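Putative phosphoribosyltransferase (Neisseria gonorrhoeae, PDB 5VOG) binds the alarmone ppGpp and is a putative phosphoribosyltransferase of the type I family, probably with glycosyltransferase activity. Local coordinates at residues 41-46 against 61-66; 101-106 against 129-134; 116-121 against 144-149. One frame throughout, in Å; residues are numbered along the deposited sequence.

Interaction 1: residues 41-46 against 61-66. With G4P (guanosine-5',3'-tetraphosphate), chain D.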
# COMPACT_ATOMS: atom_id res chain seq x y z
N MET A 41 -6.32 8.58 5.98
CA MET A 41 -6.89 7.36 5.43
C MET A 41 -6.52 6.19 6.32
O MET A 41 -5.47 6.19 6.97
CB MET A 41 -6.37 7.09 4.01
CG MET A 41 -6.99 7.99 2.95
SD MET A 41 -6.29 7.68 1.31
CE MET A 41 -4.94 8.87 1.28
N ILE A 42 -7.39 5.18 6.35
CA ILE A 42 -7.06 3.88 6.93
C ILE A 42 -7.24 2.87 5.80
O ILE A 42 -8.37 2.51 5.44
CB ILE A 42 -7.93 3.53 8.14
CG1 ILE A 42 -7.77 4.60 9.23
CG2 ILE A 42 -7.58 2.14 8.67
CD1 ILE A 42 -8.74 4.45 10.39
N ALA A 43 -6.12 2.43 5.22
CA ALA A 43 -6.16 1.46 4.14
C ALA A 43 -6.31 0.06 4.71
O ALA A 43 -5.63 -0.30 5.67
CB ALA A 43 -4.88 1.53 3.30
N ILE A 44 -7.18 -0.74 4.11
CA ILE A 44 -7.31 -2.15 4.48
C ILE A 44 -6.44 -2.96 3.53
O ILE A 44 -6.79 -3.16 2.37
CB ILE A 44 -8.77 -2.62 4.43
CG1 ILE A 44 -9.67 -1.72 5.28
CG2 ILE A 44 -8.87 -4.07 4.89
CD1 ILE A 44 -11.18 -1.97 5.04
N GLY A 45 -5.29 -3.45 4.02
CA GLY A 45 -4.46 -4.28 3.18
C GLY A 45 -5.02 -5.69 3.05
O GLY A 45 -5.82 -6.13 3.87
N GLY A 46 -4.60 -6.41 2.00
CA GLY A 46 -3.64 -5.94 1.02
C GLY A 46 -4.26 -5.17 -0.14
O GLY A 46 -3.56 -4.42 -0.82
N ILE A 61 -3.29 13.30 2.51
CA ILE A 61 -3.45 13.01 3.93
C ILE A 61 -2.74 11.68 4.21
O ILE A 61 -2.63 10.84 3.31
CB ILE A 61 -4.93 12.96 4.34
CG1 ILE A 61 -5.72 11.96 3.49
CG2 ILE A 61 -5.56 14.35 4.24
CD1 ILE A 61 -7.20 11.89 3.83
N PRO A 62 -2.24 11.47 5.43
CA PRO A 62 -1.46 10.25 5.70
C PRO A 62 -2.29 8.98 5.64
O PRO A 62 -3.49 8.98 5.93
CB PRO A 62 -0.94 10.48 7.13
CG PRO A 62 -1.90 11.49 7.73
CD PRO A 62 -2.29 12.38 6.58
N ILE A 63 -1.62 7.88 5.29
CA ILE A 63 -2.25 6.57 5.18
C ILE A 63 -1.84 5.73 6.38
O ILE A 63 -0.68 5.30 6.49
CB ILE A 63 -1.86 5.84 3.89
CG1 ILE A 63 -2.14 6.69 2.65
CG2 ILE A 63 -2.55 4.48 3.81
CD1 ILE A 63 -1.37 6.17 1.43
N TYR A 64 -2.79 5.45 7.26
CA TYR A 64 -2.64 4.41 8.27
C TYR A 64 -3.12 3.08 7.68
O TYR A 64 -3.79 3.05 6.65
CB TYR A 64 -3.42 4.77 9.54
CG TYR A 64 -2.83 5.97 10.26
CD1 TYR A 64 -1.99 5.80 11.35
CD2 TYR A 64 -3.10 7.28 9.83
CE1 TYR A 64 -1.42 6.89 12.01
CE2 TYR A 64 -2.55 8.37 10.48
CZ TYR A 64 -1.70 8.18 11.56
OH TYR A 64 -1.15 9.27 12.20
N ALA A 65 -2.76 1.98 8.33
CA ALA A 65 -3.04 0.67 7.74
C ALA A 65 -3.57 -0.33 8.76
O ALA A 65 -3.11 -0.38 9.90
CB ALA A 65 -1.79 0.08 7.08
N VAL A 66 -4.55 -1.11 8.33
CA VAL A 66 -4.96 -2.34 8.99
C VAL A 66 -4.96 -3.41 7.91
O VAL A 66 -5.01 -3.10 6.72
CB VAL A 66 -6.36 -2.23 9.66
CG1 VAL A 66 -6.39 -1.09 10.67
CG2 VAL A 66 -7.45 -2.05 8.60
PB G4P D . -15.72 -6.24 0.93
O1B G4P D . -16.12 -6.29 2.32
O2B G4P D . -16.89 -6.29 -0.09
O3B G4P D . -14.84 -4.98 0.66
O3A G4P D . -14.72 -7.43 0.58
PA G4P D . -14.89 -9.00 0.72
O1A G4P D . -14.81 -9.43 2.14
O2A G4P D . -16.14 -9.45 0.00
O5' G4P D . -13.63 -9.50 -0.15
C5' G4P D . -12.98 -10.77 0.06
C4' G4P D . -11.87 -10.90 -0.94
O4' G4P D . -12.41 -11.09 -2.26
C3' G4P D . -10.94 -9.68 -1.03
O3' G4P D . -9.59 -10.11 -0.75
C2' G4P D . -11.06 -9.18 -2.47
O2' G4P D . -9.84 -8.70 -3.02
C1' G4P D . -11.57 -10.43 -3.18
N9 G4P D . -12.37 -10.10 -4.36
C8 G4P D . -13.73 -9.89 -4.40
N7 G4P D . -14.17 -9.60 -5.61
C5 G4P D . -13.03 -9.62 -6.40
C6 G4P D . -12.86 -9.40 -7.80
O6 G4P D . -13.73 -9.13 -8.64
N1 G4P D . -11.54 -9.54 -8.19
C2 G4P D . -10.50 -9.85 -7.36
N2 G4P D . -9.29 -9.96 -7.91
N3 G4P D . -10.64 -10.05 -6.05
C4 G4P D . -11.92 -9.93 -5.64
PC G4P D . -9.04 -10.25 0.73
O1C G4P D . -9.44 -11.55 1.33
O2C G4P D . -9.54 -9.04 1.46
O3C G4P D . -7.45 -10.14 0.57
PD G4P D . -6.46 -8.97 0.13
O1D G4P D . -7.24 -7.70 0.22
O2D G4P D . -5.29 -9.03 1.14
O3D G4P D . -6.00 -9.34 -1.26
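A chi3 of -91° swings the Met41 CE methyl back toward the neighbouring strand, where it lies 3.8 Å from Ile63 CG1 and 3.9 Å from Ile61 CG1. Met41 and Ile63 belong to a parallel strand pair within a beta-alpha-beta unit (strand 40-45, helix 49-59, strand 63-75); Ile61 lies in the loop that leads into the second strand. Met41, Ala43, Ile63 and Ala65 are on the sheet face toward helix 49-59. Ile42, Ile44, Tyr64 and Val66 face the other way, where helix 112-121 lies. There Ile42 CG2 leans on Val66 CG1 at 4.0 Å, and Val66 CG2 touches Ile44 CG1. Five backbone hydrogen bonds join the segments, from Met41 N to Pro62 O through to Gly45 N to Val66 O (2.7 Å). Met41 O receives Tyr64 N at 2.8 Å and also comes up to the Tyr64 ring from the rim, at CD2. Ala65 meets its counterpart in the second subunit, placing this strand at the dimer contact. Beyond the strand end, a cis peptide leads into Gly46, as in the pyrophosphate loop of type I phosphoribosyltransferases. Gly46 N donates to O2D, on the distal 3'-phosphate of the bound ppGpp, over 2.8 Å.

Interaction 2: residues 101-106 against 129-134. With G4P (guanosine-5',3'-tetraphosphate), chain D.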
# COMPACT_ATOMS: atom_id res chain seq x y z
N VAL A 101 -11.63 10.15 9.50
CA VAL A 101 -10.80 9.13 8.87
C VAL A 101 -11.58 8.46 7.74
O VAL A 101 -12.79 8.21 7.86
CB VAL A 101 -10.29 8.09 9.88
CG1 VAL A 101 -9.33 8.75 10.89
CG2 VAL A 101 -11.43 7.38 10.59
N LEU A 102 -10.88 8.19 6.64
CA LEU A 102 -11.45 7.62 5.42
C LEU A 102 -10.90 6.21 5.25
O LEU A 102 -9.70 6.04 4.97
CB LEU A 102 -11.11 8.48 4.20
CG LEU A 102 -11.70 8.00 2.87
CD1 LEU A 102 -13.22 8.15 2.89
CD2 LEU A 102 -11.08 8.74 1.69
N VAL A 103 -11.76 5.21 5.41
CA VAL A 103 -11.37 3.82 5.20
C VAL A 103 -11.33 3.55 3.70
O VAL A 103 -12.26 3.93 2.98
CB VAL A 103 -12.38 2.89 5.91
CG1 VAL A 103 -12.05 1.43 5.69
CG2 VAL A 103 -12.44 3.23 7.42
N VAL A 104 -10.26 2.90 3.22
CA VAL A 104 -10.05 2.71 1.78
C VAL A 104 -9.87 1.22 1.48
O VAL A 104 -9.08 0.54 2.14
CB VAL A 104 -8.83 3.50 1.27
CG1 VAL A 104 -8.58 3.22 -0.21
CG2 VAL A 104 -8.98 4.99 1.54
N ASP A 105 -10.59 0.72 0.47
CA ASP A 105 -10.39 -0.65 0.02
C ASP A 105 -10.57 -0.71 -1.49
O ASP A 105 -11.02 0.26 -2.11
CB ASP A 105 -11.33 -1.63 0.74
CG ASP A 105 -10.67 -2.97 1.01
OD1 ASP A 105 -9.73 -3.34 0.28
OD2 ASP A 105 -11.10 -3.67 1.96
N GLU A 106 -10.18 -1.84 -2.11
CA GLU A 106 -10.24 -1.87 -3.58
C GLU A 106 -11.60 -2.32 -4.12
O GLU A 106 -12.05 -1.78 -5.13
CB GLU A 106 -9.11 -2.74 -4.17
CG GLU A 106 -9.43 -4.20 -4.52
CD GLU A 106 -9.44 -5.13 -3.31
OE1 GLU A 106 -9.90 -4.71 -2.24
OE2 GLU A 106 -8.99 -6.28 -3.44
N VAL A 129 -16.24 8.79 10.37
CA VAL A 129 -15.66 7.66 9.65
C VAL A 129 -16.39 7.54 8.32
O VAL A 129 -17.61 7.38 8.29
CB VAL A 129 -15.78 6.35 10.45
CG1 VAL A 129 -15.19 5.19 9.65
CG2 VAL A 129 -15.09 6.49 11.80
N GLY A 130 -15.64 7.64 7.22
CA GLY A 130 -16.18 7.42 5.89
C GLY A 130 -15.49 6.24 5.24
O GLY A 130 -14.48 5.72 5.73
N VAL A 131 -16.05 5.79 4.12
CA VAL A 131 -15.45 4.68 3.39
C VAL A 131 -15.42 5.00 1.90
O VAL A 131 -16.37 5.58 1.35
CB VAL A 131 -16.18 3.34 3.67
CG1 VAL A 131 -17.58 3.35 3.13
CG2 VAL A 131 -15.39 2.16 3.11
N ALA A 132 -14.30 4.67 1.27
CA ALA A 132 -14.07 4.88 -0.15
C ALA A 132 -13.56 3.58 -0.75
O ALA A 132 -12.56 3.03 -0.26
CB ALA A 132 -13.06 6.00 -0.40
N VAL A 133 -14.22 3.08 -1.79
CA VAL A 133 -13.79 1.86 -2.46
C VAL A 133 -13.59 2.16 -3.94
O VAL A 133 -14.30 2.98 -4.53
CB VAL A 133 -14.78 0.69 -2.28
CG1 VAL A 133 -14.74 0.19 -0.86
CG2 VAL A 133 -16.20 1.11 -2.66
N LEU A 134 -12.59 1.51 -4.53
CA LEU A 134 -12.32 1.71 -5.95
C LEU A 134 -13.48 1.21 -6.81
O LEU A 134 -14.00 1.95 -7.66
CB LEU A 134 -11.01 1.01 -6.31
CG LEU A 134 -10.65 0.79 -7.78
CD1 LEU A 134 -10.48 2.10 -8.52
CD2 LEU A 134 -9.37 -0.04 -7.87
PB G4P D . -15.72 -6.24 0.93
O1B G4P D . -16.12 -6.29 2.32
O2B G4P D . -16.89 -6.29 -0.09
O3B G4P D . -14.84 -4.98 0.66
O3A G4P D . -14.72 -7.43 0.58
PA G4P D . -14.89 -9.00 0.72
O1A G4P D . -14.81 -9.43 2.14
O2A G4P D . -16.14 -9.45 0.00
O5' G4P D . -13.63 -9.50 -0.15
C5' G4P D . -12.98 -10.77 0.06
C4' G4P D . -11.87 -10.90 -0.94
O4' G4P D . -12.41 -11.09 -2.26
C3' G4P D . -10.94 -9.68 -1.03
O3' G4P D . -9.59 -10.11 -0.75
C2' G4P D . -11.06 -9.18 -2.47
O2' G4P D . -9.84 -8.70 -3.02
C1' G4P D . -11.57 -10.43 -3.18
N9 G4P D . -12.37 -10.10 -4.36
C8 G4P D . -13.73 -9.89 -4.40
N7 G4P D . -14.17 -9.60 -5.61
C5 G4P D . -13.03 -9.62 -6.40
C6 G4P D . -12.86 -9.40 -7.80
O6 G4P D . -13.73 -9.13 -8.64
N1 G4P D . -11.54 -9.54 -8.19
C2 G4P D . -10.50 -9.85 -7.36
N2 G4P D . -9.29 -9.96 -7.91
N3 G4P D . -10.64 -10.05 -6.05
C4 G4P D . -11.92 -9.93 -5.64
PC G4P D . -9.04 -10.25 0.73
O1C G4P D . -9.44 -11.55 1.33
O2C G4P D . -9.54 -9.04 1.46
O3C G4P D . -7.45 -10.14 0.57
PD G4P D . -6.46 -8.97 0.13
O1D G4P D . -7.24 -7.70 0.22
O2D G4P D . -5.29 -9.03 1.14
O3D G4P D . -6.00 -9.34 -1.26
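Val103 is gripped at both ends by the neighbouring parallel strand: its N donates to Gly130 O, and its O accepts Ala132 N at 2.8 Å, almost in line with the carbonyl (C=O...N 177°). Three further bonds continue the pairing, from Gly130 N to Val101 O, Asp105 N to Ala132 O and Leu134 N to Asp105 O. On one face chi2 of Leu102 (68°) lays CD1 over the Gly130-Val131 peptide, 3.8 Å from Gly130 C, while the same methyl meets Ala132 CB at 3.9 Å. On the other face Val103 CG2 rests on Val129 CG1, and the CG2 methyls of Val101 and Val129 lie alongside each other at 4.0 Å.

Past the last pair, Leu134 CB packs on Glu106 O, where both strands turn a corner. Helix 17-33 covers the Leu102 and Ala132 face through Ile31; helix 112-121 covers the valine face through Leu118 and Leu121. Four apolar residues followed by Asp105 and Glu106 match the PRPP-binding motif of type I phosphoribosyltransferases. Asp105 OD1 accepts the following backbone N, Glu106 N, at 2.9 Å, which helps fix the turn of the Asp105 carboxylate. Glu106 OE2 accepts the ribose O2' hydroxyl of ppGpp at 2.6 Å, and a magnesium ion lies about 4 Å from the Asp105 side chain. The strand end thus offers the Glu106 carboxylate as acceptor to a ribose hydroxyl, consistent with recognition of the ribose of a phosphoribosyl substrate.

Interaction 3: residues 116-121 against 144-149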
# COMPACT_ATOMS: atom_id res chain seq x y z
N PHE A 116 -17.06 -5.61 9.00
CA PHE A 116 -16.20 -5.96 10.12
C PHE A 116 -15.30 -4.79 10.50
O PHE A 116 -15.21 -4.42 11.68
CB PHE A 116 -15.37 -7.19 9.75
CG PHE A 116 -14.34 -7.59 10.79
CD1 PHE A 116 -14.66 -8.48 11.79
CD2 PHE A 116 -13.05 -7.09 10.73
CE1 PHE A 116 -13.71 -8.85 12.74
CE2 PHE A 116 -12.11 -7.46 11.67
CZ PHE A 116 -12.43 -8.34 12.67
N CYS A 117 -14.65 -4.18 9.51
CA CYS A 117 -13.71 -3.11 9.82
C CYS A 117 -14.43 -1.86 10.31
O CYS A 117 -13.94 -1.19 11.23
CB CYS A 117 -12.88 -2.78 8.59
SG CYS A 117 -11.69 -4.06 8.14
N LEU A 118 -15.56 -1.50 9.70
CA LEU A 118 -16.27 -0.31 10.13
C LEU A 118 -16.82 -0.48 11.54
O LEU A 118 -16.74 0.45 12.36
CB LEU A 118 -17.40 0.02 9.15
CG LEU A 118 -16.89 0.44 7.76
CD1 LEU A 118 -18.06 0.68 6.78
CD2 LEU A 118 -15.99 1.68 7.87
N LYS A 119 -17.37 -1.65 11.86
CA LYS A 119 -17.84 -1.89 13.22
C LYS A 119 -16.71 -1.74 14.23
O LYS A 119 -16.90 -1.17 15.30
CB LYS A 119 -18.48 -3.27 13.32
CG LYS A 119 -19.91 -3.33 12.80
CD LYS A 119 -20.55 -4.67 13.11
CE LYS A 119 -22.02 -4.68 12.72
NZ LYS A 119 -22.67 -5.97 13.06
N GLU A 120 -15.52 -2.25 13.89
CA GLU A 120 -14.40 -2.14 14.82
C GLU A 120 -13.95 -0.69 14.96
O GLU A 120 -13.63 -0.25 16.07
CB GLU A 120 -13.24 -3.01 14.35
CG GLU A 120 -13.51 -4.50 14.49
CD GLU A 120 -13.81 -4.90 15.92
OE1 GLU A 120 -13.06 -4.49 16.82
OE2 GLU A 120 -14.82 -5.61 16.13
N LEU A 121 -13.91 0.06 13.86
CA LEU A 121 -13.43 1.44 13.93
C LEU A 121 -14.43 2.37 14.60
O LEU A 121 -14.03 3.41 15.14
CB LEU A 121 -13.07 1.94 12.53
CG LEU A 121 -11.84 1.24 11.92
CD1 LEU A 121 -11.70 1.58 10.44
CD2 LEU A 121 -10.58 1.63 12.67
N LYS A 144 -23.36 -5.30 5.94
CA LYS A 144 -24.11 -4.05 5.97
C LYS A 144 -23.21 -2.91 6.43
O LYS A 144 -22.40 -3.08 7.35
CB LYS A 144 -25.33 -4.16 6.90
N ILE A 145 -23.37 -1.76 5.80
CA ILE A 145 -22.62 -0.56 6.20
C ILE A 145 -23.36 0.11 7.36
O ILE A 145 -24.55 0.40 7.23
CB ILE A 145 -22.49 0.40 5.02
CG1 ILE A 145 -21.83 -0.32 3.84
CG2 ILE A 145 -21.72 1.66 5.43
CD1 ILE A 145 -21.90 0.45 2.57
N PRO A 146 -22.68 0.38 8.48
CA PRO A 146 -23.35 1.04 9.61
C PRO A 146 -23.97 2.38 9.21
O PRO A 146 -23.60 2.99 8.21
CB PRO A 146 -22.23 1.22 10.64
CG PRO A 146 -21.24 0.15 10.30
CD PRO A 146 -21.29 0.01 8.80
N GLU A 147 -24.92 2.82 10.03
CA GLU A 147 -25.60 4.08 9.78
C GLU A 147 -24.67 5.26 10.01
O GLU A 147 -23.83 5.24 10.91
CB GLU A 147 -26.82 4.20 10.69
CG GLU A 147 -27.98 3.34 10.26
CD GLU A 147 -28.49 3.73 8.89
OE1 GLU A 147 -28.79 4.93 8.69
OE2 GLU A 147 -28.59 2.85 8.01
N GLY A 148 -24.83 6.28 9.17
CA GLY A 148 -24.09 7.52 9.34
C GLY A 148 -22.68 7.52 8.80
O GLY A 148 -21.92 8.44 9.11
N ILE A 149 -22.30 6.51 8.02
CA ILE A 149 -20.96 6.44 7.43
C ILE A 149 -21.05 6.88 5.97
O ILE A 149 -21.71 6.19 5.17
CB ILE A 149 -20.36 5.03 7.56
CG1 ILE A 149 -20.10 4.70 9.04
CG2 ILE A 149 -19.08 4.91 6.75
CD1 ILE A 149 -19.45 3.35 9.25
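Pro146 to Ile149 form a type II beta turn, with Gly148 at a positive phi of 81°, and this brings Pro146 and Ile149 together against Leu118 on one side of helix 112-121. Leu118 carries most of the contact. Its chi2 of 177° sets CD1 anti to CA, and that methyl lies among three apolar groups: Pro146 CD at 3.9 Å, Ile149 CD1 at 3.9 Å and Ile145 CG2 at 4.0 Å. The base of the same side chain takes part too, since Leu118 CB is 3.9 Å from Pro146 CD. Ile149 reaches it with an extended chain, its CD1 anti to CA (chi2 -177°), and crosses Leu118 at a slant.

The helix is the one that connects strands 101-105 and 129-133 of the phosphoribosyltransferase fold, while residues 144-149 lie in the loop between strands 135-137 and 151-157. Leu118 also touches Val103 of the central sheet, so it lies between sheet and loop. At the solvent-exposed margin the aliphatic part of Lys119 brushes the proline ring, with its CG 4.5 Å from Pro146 CG. Glu115, one turn earlier, forms a salt bridge to Lys119 NZ through OE2 and accepts the backbone N of Lys144 with OE1.

How the interactions relate
From the N terminus, interaction 1 comes first: it closes the connection through helix 49-59 and is complete before interaction 2 opens. Interaction 2 closes the connection holding helix 112-121; interaction 3 spans from that helix over strands 129-133 and 135-137 to loop 144-149. These two cross, because 116-121 lies between 101-106 and 129-134, while 144-149 follows both. Strands 40-45 and 101-105 are neighbours, and probable hydrogen bonds at Ile42 N to Leu102 O and Val104 N to Ile42 O put interactions 1 and 2 in one sheet. Segments 41-46 and 101-106 both touch ppGpp at their C-terminal residues. Cys117 packs on Ile44, Leu121 on Val103, and Ile149 on Val129 and Gly130, bringing helix and outer loop onto the sheet.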